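Local coordinates for IPT/TIG domain-containing protein (Bacteroides thetaiotaomicron, PDB 3TC9) that is of uncertain function but probably serves as an auxiliary nutrient-binding protein, joining an immunoglobulin-like domain to a six-bladed beta-propeller, at residues B[18-32]-B[93-105]. Residues are numbered along the deposited sequence; the frame is centred on the assembly and turned at random.
Sequences VVISEFSPKEGGLGT and ANTEANEKFVYQK. With EDO (1,2-ethanediol), chain S.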
# COMPACT_ATOMS: atom_id res chain seq x y z
N VAL B 18 -23.00 33.86 -23.03
CA VAL B 18 -21.75 33.63 -22.33
C VAL B 18 -21.49 32.16 -22.47
O VAL B 18 -22.40 31.38 -22.21
CB VAL B 18 -21.75 34.10 -20.87
CG1 VAL B 18 -20.35 33.99 -20.25
CG2 VAL B 18 -22.26 35.53 -20.76
N VAL B 19 -20.32 31.75 -22.93
CA VAL B 19 -20.02 30.32 -23.10
C VAL B 19 -18.55 30.04 -22.84
O VAL B 19 -17.72 30.94 -22.98
CB VAL B 19 -20.43 29.71 -24.49
CG1 VAL B 19 -21.95 29.58 -24.63
CG2 VAL B 19 -19.85 30.50 -25.66
N ILE B 20 -18.24 28.80 -22.46
CA ILE B 20 -16.87 28.31 -22.26
C ILE B 20 -16.56 27.40 -23.45
O ILE B 20 -17.38 26.54 -23.75
CB ILE B 20 -16.65 27.60 -20.89
CG1 ILE B 20 -16.87 28.57 -19.70
CG2 ILE B 20 -15.28 26.94 -20.83
CD1 ILE B 20 -17.21 27.85 -18.37
N SER B 21 -15.46 27.67 -24.17
CA SER B 21 -15.03 26.89 -25.33
C SER B 21 -13.97 25.86 -24.90
O SER B 21 -13.97 24.75 -25.43
CB SER B 21 -14.51 27.78 -26.45
OG SER B 21 -13.38 28.54 -26.07
N GLU B 22 -13.08 26.22 -23.97
CA GLU B 22 -12.06 25.30 -23.45
C GLU B 22 -11.37 25.84 -22.21
O GLU B 22 -11.49 27.02 -21.87
CB GLU B 22 -11.01 24.89 -24.53
CG GLU B 22 -10.07 25.99 -25.04
CD GLU B 22 -9.16 25.56 -26.17
OE1 GLU B 22 -9.64 24.88 -27.11
OE2 GLU B 22 -7.95 25.92 -26.13
N PHE B 23 -10.65 24.96 -21.53
CA PHE B 23 -9.89 25.30 -20.34
C PHE B 23 -8.58 24.53 -20.32
O PHE B 23 -8.49 23.44 -20.88
CB PHE B 23 -10.69 25.09 -19.04
CG PHE B 23 -11.12 23.68 -18.74
CD1 PHE B 23 -10.28 22.81 -18.05
CD2 PHE B 23 -12.37 23.21 -19.13
CE1 PHE B 23 -10.66 21.49 -17.80
CE2 PHE B 23 -12.76 21.90 -18.85
CZ PHE B 23 -11.90 21.05 -18.20
N SER B 24 -7.58 25.08 -19.63
CA SER B 24 -6.28 24.43 -19.46
C SER B 24 -5.63 24.88 -18.14
O SER B 24 -5.83 26.02 -17.74
CB SER B 24 -5.37 24.71 -20.65
OG SER B 24 -4.83 26.02 -20.63
N PRO B 25 -4.83 24.02 -17.46
CA PRO B 25 -4.57 22.61 -17.79
C PRO B 25 -5.80 21.76 -17.47
O PRO B 25 -6.66 22.18 -16.66
CB PRO B 25 -3.37 22.25 -16.91
CG PRO B 25 -3.53 23.13 -15.69
CD PRO B 25 -4.19 24.41 -16.19
N LYS B 26 -5.88 20.56 -18.11
CA LYS B 26 -7.00 19.64 -17.94
C LYS B 26 -6.90 18.91 -16.58
O LYS B 26 -7.90 18.39 -16.08
CB LYS B 26 -7.04 18.62 -19.10
CG LYS B 26 -7.42 19.22 -20.48
CD LYS B 26 -8.93 19.38 -20.68
CE LYS B 26 -9.24 20.26 -21.86
NZ LYS B 26 -10.55 20.94 -21.69
N GLU B 27 -5.71 18.92 -15.99
CA GLU B 27 -5.33 18.24 -14.76
C GLU B 27 -4.55 19.16 -13.83
O GLU B 27 -3.82 20.05 -14.29
CB GLU B 27 -4.45 17.03 -15.15
CG GLU B 27 -4.65 15.80 -14.28
CD GLU B 27 -4.37 14.49 -14.99
OE1 GLU B 27 -3.29 13.90 -14.74
OE2 GLU B 27 -5.22 14.05 -15.80
N GLY B 28 -4.67 18.90 -12.53
CA GLY B 28 -3.99 19.63 -11.47
C GLY B 28 -4.63 19.35 -10.13
O GLY B 28 -5.22 18.30 -9.94
N GLY B 29 -4.52 20.29 -9.22
CA GLY B 29 -5.10 20.21 -7.90
C GLY B 29 -5.28 21.59 -7.31
O GLY B 29 -5.42 22.58 -8.04
N LEU B 30 -5.23 21.65 -5.98
CA LEU B 30 -5.37 22.87 -5.18
C LEU B 30 -4.34 23.90 -5.63
O LEU B 30 -3.16 23.60 -5.74
CB LEU B 30 -5.20 22.47 -3.69
CG LEU B 30 -5.04 23.50 -2.57
CD1 LEU B 30 -6.09 24.58 -2.65
CD2 LEU B 30 -5.17 22.82 -1.24
N GLY B 31 -4.81 25.11 -5.93
CA GLY B 31 -3.97 26.24 -6.34
C GLY B 31 -3.53 26.26 -7.78
O GLY B 31 -2.75 27.12 -8.16
N THR B 32 -4.00 25.31 -8.62
CA THR B 32 -3.66 25.31 -10.05
C THR B 32 -4.26 26.55 -10.67
O THR B 32 -5.44 26.84 -10.44
CB THR B 32 -4.17 24.03 -10.75
OG1 THR B 32 -3.47 22.90 -10.27
CG2 THR B 32 -4.04 24.10 -12.27
N ALA B 93 -26.36 35.63 -16.28
CA ALA B 93 -26.01 34.73 -17.39
C ALA B 93 -25.23 33.58 -16.82
O ALA B 93 -24.41 33.79 -15.95
CB ALA B 93 -25.21 35.47 -18.46
N ASN B 94 -25.58 32.36 -17.23
CA ASN B 94 -24.99 31.12 -16.76
C ASN B 94 -24.48 30.21 -17.90
O ASN B 94 -25.17 30.03 -18.92
CB ASN B 94 -26.03 30.36 -15.96
CG ASN B 94 -26.27 30.91 -14.58
OD1 ASN B 94 -25.69 30.45 -13.60
ND2 ASN B 94 -27.20 31.84 -14.46
N THR B 95 -23.32 29.58 -17.68
CA THR B 95 -22.76 28.59 -18.61
C THR B 95 -22.03 27.50 -17.82
O THR B 95 -21.88 27.60 -16.60
CB THR B 95 -21.90 29.26 -19.73
OG1 THR B 95 -21.63 28.30 -20.75
CG2 THR B 95 -20.58 29.81 -19.22
N GLU B 96 -21.63 26.45 -18.51
CA GLU B 96 -20.94 25.31 -17.94
C GLU B 96 -19.95 24.75 -18.95
O GLU B 96 -20.19 24.84 -20.17
CB GLU B 96 -22.01 24.25 -17.57
CG GLU B 96 -21.60 23.29 -16.47
CD GLU B 96 -22.68 22.35 -15.97
OE1 GLU B 96 -23.89 22.70 -16.04
OE2 GLU B 96 -22.31 21.27 -15.45
N ALA B 97 -18.85 24.18 -18.47
CA ALA B 97 -17.86 23.53 -19.35
C ALA B 97 -18.34 22.11 -19.71
O ALA B 97 -19.04 21.49 -18.90
CB ALA B 97 -16.51 23.47 -18.65
N ASN B 98 -17.99 21.60 -20.90
CA ASN B 98 -18.40 20.24 -21.30
C ASN B 98 -17.57 19.15 -20.62
O ASN B 98 -18.05 18.03 -20.44
CB ASN B 98 -18.29 20.05 -22.80
CG ASN B 98 -19.34 20.77 -23.56
OD1 ASN B 98 -19.02 21.58 -24.44
ND2 ASN B 98 -20.60 20.51 -23.24
N GLU B 99 -16.33 19.46 -20.30
CA GLU B 99 -15.41 18.52 -19.67
C GLU B 99 -15.18 18.89 -18.21
O GLU B 99 -15.24 20.06 -17.84
CB GLU B 99 -14.07 18.50 -20.41
CG GLU B 99 -14.06 17.77 -21.73
CD GLU B 99 -12.68 17.34 -22.15
OE1 GLU B 99 -11.98 18.16 -22.79
OE2 GLU B 99 -12.28 16.20 -21.82
N LYS B 100 -14.89 17.90 -17.40
CA LYS B 100 -14.57 18.07 -15.99
C LYS B 100 -13.06 18.19 -15.83
O LYS B 100 -12.31 17.55 -16.57
CB LYS B 100 -15.09 16.86 -15.18
CG LYS B 100 -16.60 16.81 -15.06
CD LYS B 100 -17.00 15.60 -14.19
CE LYS B 100 -18.50 15.50 -13.98
NZ LYS B 100 -18.96 16.21 -12.75
N PHE B 101 -12.60 19.02 -14.87
CA PHE B 101 -11.19 19.17 -14.52
C PHE B 101 -10.76 17.94 -13.67
O PHE B 101 -11.54 17.49 -12.82
CB PHE B 101 -10.99 20.49 -13.76
CG PHE B 101 -9.64 20.69 -13.11
CD1 PHE B 101 -8.56 21.15 -13.86
CD2 PHE B 101 -9.45 20.42 -11.76
CE1 PHE B 101 -7.30 21.33 -13.26
CE2 PHE B 101 -8.20 20.62 -11.16
CZ PHE B 101 -7.15 21.08 -11.91
N VAL B 102 -9.55 17.41 -13.90
CA VAL B 102 -9.10 16.21 -13.17
C VAL B 102 -8.25 16.64 -11.97
O VAL B 102 -7.15 17.16 -12.12
CB VAL B 102 -8.41 15.17 -14.11
CG1 VAL B 102 -8.01 13.90 -13.35
CG2 VAL B 102 -9.35 14.80 -15.26
N TYR B 103 -8.84 16.50 -10.79
CA TYR B 103 -8.24 16.93 -9.52
C TYR B 103 -7.43 15.78 -8.90
O TYR B 103 -7.90 14.64 -8.75
CB TYR B 103 -9.34 17.38 -8.54
CG TYR B 103 -8.89 18.27 -7.39
CD1 TYR B 103 -8.28 17.72 -6.26
CD2 TYR B 103 -9.18 19.63 -7.39
CE1 TYR B 103 -7.88 18.53 -5.20
CE2 TYR B 103 -8.82 20.44 -6.31
CZ TYR B 103 -8.18 19.89 -5.21
OH TYR B 103 -7.87 20.69 -4.15
N GLN B 104 -6.22 16.13 -8.55
CA GLN B 104 -5.29 15.25 -7.87
C GLN B 104 -5.08 15.81 -6.46
O GLN B 104 -4.55 16.91 -6.31
CB GLN B 104 -3.96 15.16 -8.68
CG GLN B 104 -2.77 14.49 -7.95
CD GLN B 104 -2.90 13.00 -7.68
OE1 GLN B 104 -3.16 12.19 -8.58
NE2 GLN B 104 -2.68 12.60 -6.43
N LYS B 105 -5.54 15.07 -5.43
CA LYS B 105 -5.36 15.45 -4.03
C LYS B 105 -3.88 15.35 -3.60
O LYS B 105 -3.11 14.51 -4.08
CB LYS B 105 -6.19 14.56 -3.09
CG LYS B 105 -7.69 14.67 -3.18
CD LYS B 105 -8.32 13.62 -2.25
CE LYS B 105 -9.84 13.60 -2.24
NZ LYS B 105 -10.38 13.07 -3.52
C1 EDO S . -2.58 19.56 -19.18
O1 EDO S . -2.88 18.48 -18.26
C2 EDO S . -3.56 19.58 -20.35
O2 EDO S . -3.92 20.92 -20.70
O HOH W 1 -19.90 26.38 -22.49
O HOH W 2 -4.42 19.17 -4.75
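Phe23 lies across the chain at 99-101, its CE2 edge 3.2 Å from Glu99 O and near the ring plane, while CE1 meets Phe101 CB. With CG wedged between its own backbone N and carbonyl carbon (chi1 63°), the ring reaches over to 99-101; Leu36 and Ile80 are further neighbours. One ring face carries the ammonium of Lys26, where the bend at chi2 (-83°) brings NZ over the ring centre. From there NZ forms a long, weak salt bridge, 3.3 Å to Glu99 OE1, and an equally weak bond to Phe23 O.

The Phe101 ring points its CD1, CE1 and CZ atoms at the backbone of 25-29: Pro25 O lies in its plane at the CD1 edge, and CZ is 3.4 Å from Gly28 N. Here the strands pair in parallel. Val102 N binds Lys26 O nearly straight (2.9 Å, 169°), Gly28 N returns to Val102 O, and Gln104 N to Gly28 O at 2.8 Å. Glu27 and Val102 run side by side on one face of this pairing; Tyr103 emerges on the other, its ring lying under Gly29, whose CA sits over the centre, 4.0 Å from the centroid. Tyr103 OH bonds to Glu429, and Gln104 NE2 to Lys346 of the second subunit.

At the far end strands 19-24 and 93-96 share no direct backbone hydrogen bond. Thr95 packs CG2 against Ile20 CG1 (3.9 Å), a water links Ile20 N, Thr95 OG1 and Glu96 O, and Val18 CG2 meets Ala93 CB. Strand 19-28 thus pairs with 102-103 but only packs on 93-96, consistent with the immunoglobulin-like beta-sandwich of IPT/TIG domains.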